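Long-range contacts in Lmo0181 protein (Listeria monocytogenes serovar 1/2a, PDB 5F7V), which binds the cyclic glucose tetrasaccharide cycloalternan outside the cell, probably as the substrate-binding lipoprotein of an ABC transporter: residues T16-S21 / N53-K58; L74-F79 / T278-N283; D140-E145 / K161-A166. All coordinates share one frame; numbering follows the deposited sequence.

Contacts 1 and 2 are neighbours at the glycan site, their centres about 14 Å apart, whereas contact 3 lies far out in the fold, its centre about 39 Å from that of contact 1 and about 34 Å from that of contact 2. Contact 1 closes first along the chain, with helix 52-64 leading on to strand 71-75, where contact 2 begins. Strands 13-19, 71-75 and 278-287 belong to one sheet, 71-75 in the middle of the three, so the two contacts touch, for instance where Phe20 meets Asn283. Contact 3 joins helices 136-142 and 153-163 within the long excursion between 79 and 278. Two contacts thus shape the sugar pocket, while the third joins peripheral helices.

Contact 1. Residues T16-S21 / N53-K58; sequences TYYQFS and NDYFTK. With GLC (alpha-D-glucopyranose), chain B.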
loop_
_atom_site.group_PDB
_atom_site.type_symbol
_atom_site.label_atom_id
_atom_site.label_comp_id
_atom_site.label_asym_id
_atom_site.label_seq_id
_atom_site.Cartn_x
_atom_site.Cartn_y
_atom_site.Cartn_z
ATOM N N THR A 16 -7.181 -2.574 -23.621
ATOM C CA THR A 16 -6.957 -3.445 -22.471
ATOM C C THR A 16 -6.462 -2.645 -21.279
ATOM O O THR A 16 -5.638 -1.747 -21.446
ATOM C CB THR A 16 -5.960 -4.554 -22.829
ATOM O OG1 THR A 16 -4.766 -3.964 -23.365
ATOM C CG2 THR A 16 -6.545 -5.467 -23.899
ATOM N N TYR A 17 -6.949 -3.000 -20.101
ATOM C CA TYR A 17 -6.543 -2.415 -18.810
ATOM C C TYR A 17 -6.186 -3.548 -17.884
ATOM O O TYR A 17 -7.017 -4.408 -17.656
ATOM C CB TYR A 17 -7.657 -1.533 -18.225
ATOM C CG TYR A 17 -7.338 -1.008 -16.826
ATOM C CD1 TYR A 17 -6.126 -0.369 -16.573
ATOM C CD2 TYR A 17 -8.245 -1.166 -15.780
ATOM C CE1 TYR A 17 -5.823 0.106 -15.321
ATOM C CE2 TYR A 17 -7.957 -0.661 -14.530
ATOM C CZ TYR A 17 -6.748 -0.052 -14.309
ATOM O OH TYR A 17 -6.388 0.408 -13.048
ATOM N N TYR A 18 -4.938 -3.569 -17.430
ATOM C CA TYR A 18 -4.398 -4.608 -16.541
ATOM C C TYR A 18 -4.308 -3.971 -15.167
ATOM O O TYR A 18 -3.823 -2.833 -15.049
ATOM C CB TYR A 18 -3.051 -4.986 -17.102
ATOM C CG TYR A 18 -2.392 -6.302 -16.869
ATOM C CD1 TYR A 18 -2.549 -7.391 -17.714
ATOM C CD2 TYR A 18 -1.493 -6.420 -15.820
ATOM C CE1 TYR A 18 -1.876 -8.575 -17.491
ATOM C CE2 TYR A 18 -0.812 -7.588 -15.555
ATOM C CZ TYR A 18 -0.996 -8.673 -16.395
ATOM O OH TYR A 18 -0.253 -9.783 -16.030
ATOM N N GLN A 19 -4.824 -4.629 -14.132
ATOM C CA GLN A 19 -4.818 -4.013 -12.786
ATOM C C GLN A 19 -4.818 -5.047 -11.669
ATOM O O GLN A 19 -5.048 -6.233 -11.906
ATOM C CB GLN A 19 -6.001 -3.048 -12.667
ATOM C CG GLN A 19 -7.368 -3.727 -12.560
ATOM C CD GLN A 19 -7.763 -3.991 -11.115
ATOM O OE1 GLN A 19 -7.735 -3.086 -10.282
ATOM N NE2 GLN A 19 -8.168 -5.220 -10.837
ATOM N N PHE A 20 -4.564 -4.561 -10.465
ATOM C CA PHE A 20 -4.542 -5.352 -9.244
ATOM C C PHE A 20 -5.391 -4.839 -8.113
ATOM O O PHE A 20 -5.772 -5.631 -7.282
ATOM C CB PHE A 20 -3.112 -5.527 -8.691
ATOM C CG PHE A 20 -2.462 -4.224 -8.327
ATOM C CD1 PHE A 20 -2.672 -3.625 -7.082
ATOM C CD2 PHE A 20 -1.684 -3.570 -9.249
ATOM C CE1 PHE A 20 -2.117 -2.373 -6.830
ATOM C CE2 PHE A 20 -1.104 -2.361 -8.984
ATOM C CZ PHE A 20 -1.326 -1.743 -7.770
ATOM N N SER A 21 -5.673 -3.534 -8.031
ATOM C CA SER A 21 -6.170 -3.034 -6.749
ATOM C C SER A 21 -7.650 -3.270 -6.475
ATOM O O SER A 21 -8.042 -3.236 -5.323
ATOM C CB SER A 21 -5.833 -1.550 -6.602
ATOM O OG SER A 21 -6.593 -0.710 -7.455
ATOM N N ASN A 53 0.161 -10.204 -5.457
ATOM C CA ASN A 53 1.409 -10.935 -5.225
ATOM C C ASN A 53 2.124 -11.372 -6.502
ATOM O O ASN A 53 3.340 -11.478 -6.500
ATOM C CB ASN A 53 1.177 -12.122 -4.286
ATOM C CG ASN A 53 0.496 -13.288 -4.972
ATOM O OD1 ASN A 53 -0.437 -13.103 -5.775
ATOM N ND2 ASN A 53 0.971 -14.493 -4.687
ATOM N N ASP A 54 1.360 -11.570 -7.575
ATOM C CA ASP A 54 1.874 -11.965 -8.892
ATOM C C ASP A 54 1.801 -10.888 -9.966
ATOM O O ASP A 54 2.322 -11.046 -11.075
ATOM C CB ASP A 54 1.081 -13.179 -9.377
ATOM C CG ASP A 54 1.315 -14.412 -8.522
ATOM O OD1 ASP A 54 2.401 -14.523 -7.901
ATOM O OD2 ASP A 54 0.430 -15.307 -8.477
ATOM N N TYR A 55 1.192 -9.745 -9.648
ATOM C CA TYR A 55 0.910 -8.765 -10.676
ATOM C C TYR A 55 2.148 -8.235 -11.392
ATOM O O TYR A 55 2.138 -8.134 -12.621
ATOM C CB TYR A 55 0.161 -7.589 -10.008
ATOM C CG TYR A 55 -0.154 -6.446 -10.958
ATOM C CD1 TYR A 55 -1.297 -6.475 -11.762
ATOM C CD2 TYR A 55 0.743 -5.392 -11.109
ATOM C CE1 TYR A 55 -1.581 -5.444 -12.650
ATOM C CE2 TYR A 55 0.481 -4.372 -12.008
ATOM C CZ TYR A 55 -0.669 -4.403 -12.769
ATOM O OH TYR A 55 -0.988 -3.419 -13.675
ATOM N N PHE A 56 3.170 -7.833 -10.645
ATOM C CA PHE A 56 4.285 -7.150 -11.301
ATOM C C PHE A 56 5.145 -8.110 -12.113
ATOM O O PHE A 56 5.627 -7.703 -13.170
ATOM C CB PHE A 56 5.112 -6.256 -10.361
ATOM C CG PHE A 56 4.311 -5.083 -9.845
ATOM C CD1 PHE A 56 4.022 -3.998 -10.665
ATOM C CD2 PHE A 56 3.777 -5.123 -8.576
ATOM C CE1 PHE A 56 3.228 -2.962 -10.196
ATOM C CE2 PHE A 56 2.990 -4.093 -8.101
ATOM C CZ PHE A 56 2.738 -3.018 -8.920
ATOM N N THR A 57 5.293 -9.342 -11.636
ATOM C CA THR A 57 6.018 -10.350 -12.391
ATOM C C THR A 57 5.286 -10.629 -13.698
ATOM O O THR A 57 5.891 -10.720 -14.761
ATOM C CB THR A 57 6.132 -11.650 -11.589
ATOM O OG1 THR A 57 6.651 -11.366 -10.289
ATOM C CG2 THR A 57 7.072 -12.618 -12.288
ATOM N N LYS A 58 3.972 -10.774 -13.604
ATOM C CA LYS A 58 3.136 -11.075 -14.760
ATOM C C LYS A 58 3.132 -9.918 -15.764
ATOM O O LYS A 58 3.287 -10.098 -16.967
ATOM C CB LYS A 58 1.718 -11.488 -14.336
ATOM C CG LYS A 58 1.646 -12.840 -13.641
ATOM C CD LYS A 58 1.848 -13.958 -14.643
ATOM C CE LYS A 58 1.340 -15.300 -14.145
ATOM N NZ LYS A 58 2.114 -16.448 -14.675
HETATM C C1 GLC B . -2.832 -6.178 -1.370
HETATM C C2 GLC B . -2.047 -4.912 -1.655
HETATM C C3 GLC B . -2.956 -3.741 -1.990
HETATM C C4 GLC B . -3.840 -4.141 -3.153
HETATM C C5 GLC B . -4.659 -5.367 -2.725
HETATM C C6 GLC B . -5.644 -5.817 -3.797
HETATM O O2 GLC B . -1.237 -4.610 -0.520
HETATM O O3 GLC B . -2.178 -2.649 -2.473
HETATM O O4 GLC B . -4.667 -3.051 -3.570
HETATM O O5 GLC B . -3.748 -6.428 -2.428
HETATM O O6 GLC B . -4.890 -6.374 -4.873
#
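Four rings, Tyr18, Phe20, Tyr55 and Phe56, form an aromatic cluster between the helix of a beta-alpha-beta crossover and the sheet: helix 52-64 connects the parallel strands 43-49 and 71-75 by passing over strand 13-19, which lies between them, the strand order of type II periplasmic binding proteins. Tyr55 carries most of the contact. Its CG is anti to the backbone N (chi1 178°), which drives the ring from the helix to the end of the strand. Phe20 meets it edge-to-face: CD2 of Phe20 stands 3.4 Å above the Tyr55 ring plane, over its centre, with the planes at 69°. Tyr18 slides past Tyr55 in the opposite direction, its CD2 3.3 Å from Tyr55 CE1, the two rings set obliquely. Phe56 CZ lies 3.9 Å from Phe20 CE2, this pair of rings also oblique.

Tyrosine suits position 55 because its apolar ring fills the buried space while its buried hydroxyl is satisfied by a hydrogen bond to Glu73 O on the next strand. Lys58 lends only the root of its chain, CB lying 3.1 Å from Tyr18 OH, before the chain bends away with its charge. In the second shell, the carboxylate of Glu73 takes hydrogen bonds from Phe20 N and Ser21 OG and so fixes the turn after the strand, where Phe20 CG occupies the crowded place between N and the carbonyl carbon (chi1 61°). This backbone serves the ligand directly. The glucose of chain B sets O4 at the edge of the Phe20 ring, and its O6 donates a 2.7 Å hydrogen bond to Phe20 O.

Contact 2. Residues L74-F79 / T278-N283; sequences LNYETF and THFFAN. With GLC (alpha-D-glucopyranose), chain C; GLC (alpha-D-glucopyranose), chain D.
Asn75 and Asn283 extend their side chains from the same face of the sheet, as an antiparallel non-hydrogen-bonded pair whose CA atoms are 4.5 Å apart, and both amides work on the glucose of chain C. Asn283 spans two adjacent hydroxyls: OD1 accepts from O3 at 2.7 Å, and ND2 donates to O2 at 2.8 Å along a nearly straight line (164°). Asn75 is turned by a second duty. As N-cap of helix 76-85 its OD1 takes a weak bond from Thr78 N and, on an in-plane lone pair, a 2.7 Å bond from Thr78 OG1; this fixes the amide so that ND2 reaches glucose O4 at 2.9 Å. The same O4 donates to Glu77 OE2 at 2.7 Å, the Glu77 chain being bent at chi2 so that its carboxylate meets O4. An asparagine suits each place because one amide can both give and accept.

Phe281 offers a face to the sugar, with C6 of the chain C glucose 4.0 Å above the ring centre and C4 on the same side, while Phe281 CZ lies over one face of the His279 ring, offset toward its rim. Tyr76 instead meets Phe280 rim to rim, CE2 to CD2 at 4.1 Å, the side chains crossing at about a right angle. At the backbone, Tyr76 N makes a weak, bent bond to Ala282 O (122°). Water 1 accepts from Tyr76 N and Ala282 N, donates to Glu77 OE1 and bonds to O3 and O4 of the glucose. Polar groups gripping hydroxyls beside an aromatic face supporting sugar carbons are the hallmark of a carbohydrate-binding site.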
loop_
_atom_site.group_PDB
_atom_site.type_symbol
_atom_site.label_atom_id
_atom_site.label_comp_id
_atom_site.label_asym_id
_atom_site.label_seq_id
_atom_site.Cartn_x
_atom_site.Cartn_y
_atom_site.Cartn_z
ATOM N N LEU A 74 -0.009 0.807 -11.772
ATOM C CA LEU A 74 1.312 0.771 -11.093
ATOM C C LEU A 74 1.121 1.356 -9.735
ATOM O O LEU A 74 0.279 2.187 -9.526
ATOM C CB LEU A 74 2.381 1.584 -11.810
ATOM C CG LEU A 74 2.752 1.030 -13.182
ATOM C CD1 LEU A 74 3.644 2.035 -13.897
ATOM C CD2 LEU A 74 3.405 -0.318 -13.134
ATOM N N ASN A 75 1.909 0.843 -8.798
ATOM C CA ASN A 75 1.993 1.436 -7.468
ATOM C C ASN A 75 3.163 2.409 -7.399
ATOM O O ASN A 75 4.043 2.453 -8.255
ATOM C CB ASN A 75 1.977 0.356 -6.364
ATOM C CG ASN A 75 3.154 -0.574 -6.398
ATOM O OD1 ASN A 75 3.986 -0.497 -7.263
ATOM N ND2 ASN A 75 3.163 -1.478 -5.457
ATOM N N TYR A 76 3.174 3.189 -6.323
ATOM C CA TYR A 76 4.198 4.189 -6.106
ATOM C C TYR A 76 5.562 3.529 -6.139
ATOM O O TYR A 76 6.471 4.019 -6.792
ATOM C CB TYR A 76 3.925 4.843 -4.749
ATOM C CG TYR A 76 4.566 6.196 -4.454
ATOM C CD1 TYR A 76 5.844 6.559 -4.875
ATOM C CD2 TYR A 76 3.883 7.106 -3.675
ATOM C CE1 TYR A 76 6.364 7.791 -4.555
ATOM C CE2 TYR A 76 4.382 8.360 -3.376
ATOM C CZ TYR A 76 5.646 8.682 -3.812
ATOM O OH TYR A 76 6.175 9.909 -3.501
ATOM N N GLU A 77 5.685 2.395 -5.461
ATOM C CA GLU A 77 7.035 1.877 -5.271
ATOM C C GLU A 77 7.547 1.101 -6.475
ATOM O O GLU A 77 8.743 0.858 -6.501
ATOM C CB GLU A 77 7.146 1.114 -3.948
ATOM C CG GLU A 77 6.208 -0.068 -3.755
ATOM C CD GLU A 77 4.817 0.250 -3.199
ATOM O OE1 GLU A 77 4.204 1.276 -3.573
ATOM O OE2 GLU A 77 4.292 -0.557 -2.395
ATOM N N THR A 78 6.724 0.731 -7.460
ATOM C CA THR A 78 7.252 0.097 -8.689
ATOM C C THR A 78 7.343 1.074 -9.837
ATOM O O THR A 78 7.953 0.793 -10.865
ATOM C CB THR A 78 6.388 -1.106 -9.103
ATOM O OG1 THR A 78 6.155 -1.927 -7.960
ATOM C CG2 THR A 78 7.030 -1.983 -10.146
ATOM N N PHE A 79 6.726 2.246 -9.691
ATOM C CA PHE A 79 6.726 3.210 -10.787
ATOM C C PHE A 79 8.115 3.484 -11.386
ATOM O O PHE A 79 8.234 3.441 -12.612
ATOM C CB PHE A 79 6.066 4.530 -10.355
ATOM C CG PHE A 79 6.245 5.652 -11.330
ATOM C CD1 PHE A 79 5.492 5.675 -12.468
ATOM C CD2 PHE A 79 7.190 6.630 -11.126
ATOM C CE1 PHE A 79 5.675 6.707 -13.379
ATOM C CE2 PHE A 79 7.362 7.665 -12.005
ATOM C CZ PHE A 79 6.603 7.700 -13.162
ATOM N N THR A 278 3.893 7.067 9.234
ATOM C CA THR A 278 2.797 6.310 8.626
ATOM C C THR A 278 3.063 6.157 7.141
ATOM O O THR A 278 3.788 6.916 6.476
ATOM C CB THR A 278 1.491 7.045 8.845
ATOM O OG1 THR A 278 1.623 8.359 8.303
ATOM C CG2 THR A 278 1.175 7.075 10.359
ATOM N N HIS A 279 2.505 5.086 6.618
ATOM C CA HIS A 279 2.611 4.796 5.177
ATOM C C HIS A 279 1.786 5.773 4.361
ATOM O O HIS A 279 0.754 6.268 4.767
ATOM C CB HIS A 279 2.108 3.389 4.899
ATOM C CG HIS A 279 3.169 2.350 5.034
ATOM N ND1 HIS A 279 2.979 1.177 5.726
ATOM C CD2 HIS A 279 4.409 2.275 4.499
ATOM C CE1 HIS A 279 4.061 0.430 5.614
ATOM N NE2 HIS A 279 4.931 1.069 4.868
ATOM N N PHE A 280 2.238 6.015 3.141
ATOM C CA PHE A 280 1.514 6.699 2.066
ATOM C C PHE A 280 1.766 5.924 0.790
ATOM O O PHE A 280 2.893 5.789 0.338
ATOM C CB PHE A 280 1.983 8.145 1.914
ATOM C CG PHE A 280 1.206 8.903 0.875
ATOM C CD1 PHE A 280 0.019 9.544 1.228
ATOM C CD2 PHE A 280 1.617 8.911 -0.446
ATOM C CE1 PHE A 280 -0.700 10.238 0.271
ATOM C CE2 PHE A 280 0.878 9.579 -1.404
ATOM C CZ PHE A 280 -0.255 10.221 -1.022
ATOM N N PHE A 281 0.683 5.424 0.233
ATOM C CA PHE A 281 0.728 4.641 -1.008
ATOM C C PHE A 281 -0.154 5.321 -2.033
ATOM O O PHE A 281 -1.084 6.023 -1.707
ATOM C CB PHE A 281 0.275 3.207 -0.715
ATOM C CG PHE A 281 1.226 2.438 0.148
ATOM C CD1 PHE A 281 2.541 2.244 -0.266
ATOM C CD2 PHE A 281 0.801 1.865 1.317
ATOM C CE1 PHE A 281 3.416 1.545 0.532
ATOM C CE2 PHE A 281 1.686 1.168 2.120
ATOM C CZ PHE A 281 2.989 0.995 1.722
ATOM N N ALA A 282 0.127 5.060 -3.294
ATOM C CA ALA A 282 -0.699 5.566 -4.379
ATOM C C ALA A 282 -0.642 4.664 -5.566
ATOM O O ALA A 282 0.414 4.109 -5.857
ATOM C CB ALA A 282 -0.279 6.959 -4.813
ATOM N N ASN A 283 -1.775 4.487 -6.229
ATOM C CA ASN A 283 -1.811 3.772 -7.504
ATOM C C ASN A 283 -2.070 4.725 -8.639
ATOM O O ASN A 283 -2.809 5.693 -8.460
ATOM C CB ASN A 283 -2.913 2.727 -7.443
ATOM C CG ASN A 283 -2.617 1.691 -6.361
ATOM O OD1 ASN A 283 -1.509 1.199 -6.278
ATOM N ND2 ASN A 283 -3.623 1.342 -5.553
HETATM C C1 GLC C . -2.019 -1.556 -1.592
HETATM C C2 GLC C . -1.981 -0.273 -2.391
HETATM C C3 GLC C . -0.697 -0.196 -3.197
HETATM C C4 GLC C . 0.514 -0.433 -2.303
HETATM C C5 GLC C . 0.373 -1.761 -1.570
HETATM C C6 GLC C . 1.491 -2.005 -0.564
HETATM O O2 GLC C . -3.132 -0.228 -3.242
HETATM O O3 GLC C . -0.620 1.111 -3.758
HETATM O O4 GLC C . 1.665 -0.532 -3.149
HETATM O O5 GLC C . -0.851 -1.740 -0.803
HETATM O O6 GLC C . 1.079 -3.196 0.145
HETATM C C1 GLC D . 2.177 -3.898 0.735
HETATM C C2 GLC D . 1.568 -5.207 1.217
HETATM C C3 GLC D . 0.499 -4.902 2.266
HETATM C C4 GLC D . 1.116 -4.095 3.394
HETATM C C5 GLC D . 1.896 -2.881 2.867
HETATM C C6 GLC D . 2.751 -2.181 3.927
HETATM O O2 GLC D . 1.019 -5.955 0.119
HETATM O O3 GLC D . 0.025 -6.169 2.743
HETATM O O4 GLC D . 0.091 -3.586 4.264
HETATM O O5 GLC D . 2.802 -3.206 1.813
HETATM O O6 GLC D . 3.685 -3.118 4.452
HETATM O O HOH W 1 1.776 2.637 -3.649
#

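Contact 3. Residues D140-E145 / K161-A166; sequences DKAGVE and KKLTDA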
loop_
_atom_site.group_PDB
_atom_site.type_symbol
_atom_site.label_atom_id
_atom_site.label_comp_id
_atom_site.label_asym_id
_atom_site.label_seq_id
_atom_site.Cartn_x
_atom_site.Cartn_y
_atom_site.Cartn_z
ATOM N N ASP A 140 -12.487 -5.723 24.767
ATOM C CA ASP A 140 -13.493 -5.615 25.842
ATOM C C ASP A 140 -13.488 -6.858 26.708
ATOM O O ASP A 140 -13.554 -6.777 27.949
ATOM C CB ASP A 140 -14.890 -5.441 25.234
ATOM C CG ASP A 140 -15.138 -4.086 24.631
ATOM O OD1 ASP A 140 -14.284 -3.185 24.733
ATOM O OD2 ASP A 140 -16.249 -3.897 24.055
ATOM N N LYS A 141 -13.389 -8.017 26.066
ATOM C CA LYS A 141 -13.373 -9.287 26.797
ATOM C C LYS A 141 -12.215 -9.347 27.781
ATOM O O LYS A 141 -12.382 -9.801 28.895
ATOM C CB LYS A 141 -13.342 -10.486 25.845
ATOM C CG LYS A 141 -13.571 -11.861 26.472
ATOM C CD LYS A 141 -13.369 -12.952 25.410
ATOM C CE LYS A 141 -13.315 -14.392 25.898
ATOM N NZ LYS A 141 -14.190 -15.260 25.066
ATOM N N ALA A 142 -11.056 -8.866 27.368
ATOM C CA ALA A 142 -9.849 -8.846 28.202
ATOM C C ALA A 142 -9.771 -7.655 29.152
ATOM O O ALA A 142 -8.905 -7.616 30.034
ATOM C CB ALA A 142 -8.605 -8.909 27.313
ATOM N N GLY A 143 -10.638 -6.665 28.999
ATOM C CA GLY A 143 -10.539 -5.440 29.781
ATOM C C GLY A 143 -9.336 -4.572 29.457
ATOM O O GLY A 143 -8.738 -3.935 30.328
ATOM N N VAL A 144 -8.951 -4.561 28.184
ATOM C CA VAL A 144 -7.849 -3.746 27.692
ATOM C C VAL A 144 -8.398 -2.494 27.020
ATOM O O VAL A 144 -9.312 -2.570 26.186
ATOM C CB VAL A 144 -6.941 -4.569 26.756
ATOM C CG1 VAL A 144 -5.789 -3.732 26.196
ATOM C CG2 VAL A 144 -6.376 -5.766 27.510
ATOM N N GLU A 145 -7.826 -1.352 27.367
ATOM C CA GLU A 145 -8.223 -0.092 26.723
ATOM C C GLU A 145 -7.776 -0.056 25.254
ATOM O O GLU A 145 -6.731 -0.566 24.886
ATOM C CB GLU A 145 -7.607 1.082 27.473
ATOM C CG GLU A 145 -8.053 1.169 28.929
ATOM C CD GLU A 145 -9.539 1.308 29.151
ATOM O OE1 GLU A 145 -10.259 1.896 28.307
ATOM O OE2 GLU A 145 -10.068 0.850 30.200
ATOM N N LYS A 161 0.420 -8.219 24.640
ATOM C CA LYS A 161 0.710 -9.288 25.574
ATOM C C LYS A 161 -0.535 -9.663 26.373
ATOM O O LYS A 161 -0.856 -10.861 26.521
ATOM C CB LYS A 161 1.889 -8.889 26.487
ATOM C CG LYS A 161 3.236 -8.882 25.770
ATOM C CD LYS A 161 4.342 -8.193 26.578
ATOM C CE LYS A 161 5.586 -8.061 25.739
ATOM N NZ LYS A 161 6.637 -7.325 26.497
ATOM N N LYS A 162 -1.294 -8.700 26.871
ATOM C CA LYS A 162 -2.494 -9.005 27.632
ATOM C C LYS A 162 -3.610 -9.586 26.772
ATOM O O LYS A 162 -4.406 -10.340 27.282
ATOM C CB LYS A 162 -3.008 -7.737 28.316
ATOM C CG LYS A 162 -2.039 -7.264 29.387
ATOM C CD LYS A 162 -2.568 -6.095 30.223
ATOM C CE LYS A 162 -2.636 -4.800 29.449
ATOM N NZ LYS A 162 -3.152 -3.652 30.240
ATOM N N LEU A 163 -3.576 -9.349 25.466
ATOM C CA LEU A 163 -4.599 -9.835 24.558
ATOM C C LEU A 163 -4.249 -11.172 23.944
ATOM O O LEU A 163 -5.094 -11.746 23.263
ATOM C CB LEU A 163 -4.877 -8.805 23.459
ATOM C CG LEU A 163 -5.618 -7.554 23.952
ATOM C CD1 LEU A 163 -5.352 -6.338 23.067
ATOM C CD2 LEU A 163 -7.072 -7.796 24.196
ATOM N N THR A 164 -3.045 -11.660 24.151
ATOM C CA THR A 164 -2.682 -12.997 23.625
ATOM C C THR A 164 -3.206 -14.071 24.543
ATOM O O THR A 164 -3.013 -14.002 25.750
ATOM C CB THR A 164 -1.157 -13.054 23.478
ATOM O OG1 THR A 164 -0.770 -12.047 22.522
ATOM C CG2 THR A 164 -0.739 -14.427 22.971
ATOM N N ASP A 165 -3.878 -15.059 23.954
ATOM C CA ASP A 165 -4.469 -16.179 24.690
ATOM C C ASP A 165 -4.113 -17.428 23.908
ATOM O O ASP A 165 -4.825 -17.842 22.983
ATOM C CB ASP A 165 -5.971 -15.962 24.811
ATOM C CG ASP A 165 -6.657 -17.052 25.592
ATOM O OD1 ASP A 165 -6.007 -17.987 26.145
ATOM O OD2 ASP A 165 -7.905 -16.939 25.647
ATOM N N ALA A 166 -2.930 -17.932 24.218
ATOM C CA ALA A 166 -2.311 -18.968 23.388
ATOM C C ALA A 166 -3.170 -20.213 23.258
ATOM O O ALA A 166 -3.295 -20.733 22.161
ATOM C CB ALA A 166 -0.923 -19.337 23.907
HETATM O O HOH W 2 -5.654 -4.463 31.122
HETATM O O HOH W 3 -5.486 -1.399 29.209
#
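Aromatic rings take no part between 140-145 and 161-166, and the flat carboxylates of Asp140 and Asp165 are engaged elsewhere: Asp140 OD1 is hydrogen-bonded to Tyr146 OH, and Asp165 forms a salt bridge with Lys167. The side chain of Phe139, in helix 136-142, touches both Val144 and Leu163.

Methyl groups carry the contact. Val144 and Leu163 reach toward each other tip to tip. With Val144 CG1 anti to the backbone N (chi1 179°), CG2 lies beside that N and meets Leu163 CD2 at 3.9 Å and the CB of Lys162 at 4.0 Å. Val144 CG1 approaches the other branch, Leu163 CD1, at 4.1 Å. Leu163 CD2 also touches Ala142 CB, 3.6 Å away, so one methyl serves two neighbours; the small alanine lets the helix end come this near. Val144 suits its extended backbone, as beta-branched residues do, and is buried.

The chain reaches that position through a Schellman motif: helix 136-142 is closed off by Gly143, the first residue past it, whose positive phi (68°) is easy for glycine, with two bonds back into the last turn. Around the apolar patch the polar link is water. Lys162, bent at chi3, sends NZ across to water 2 at 2.8 Å, which donates to Gly143 O at 3.2 Å; water 3 accepts from Glu145 N and only weakly from NZ. The ammonium group may thus complement the partial negative charge at this helix end. With no direct hydrogen bond between the segments, their fit rests on aliphatic shape, bordered by solvent-mediated polar contacts.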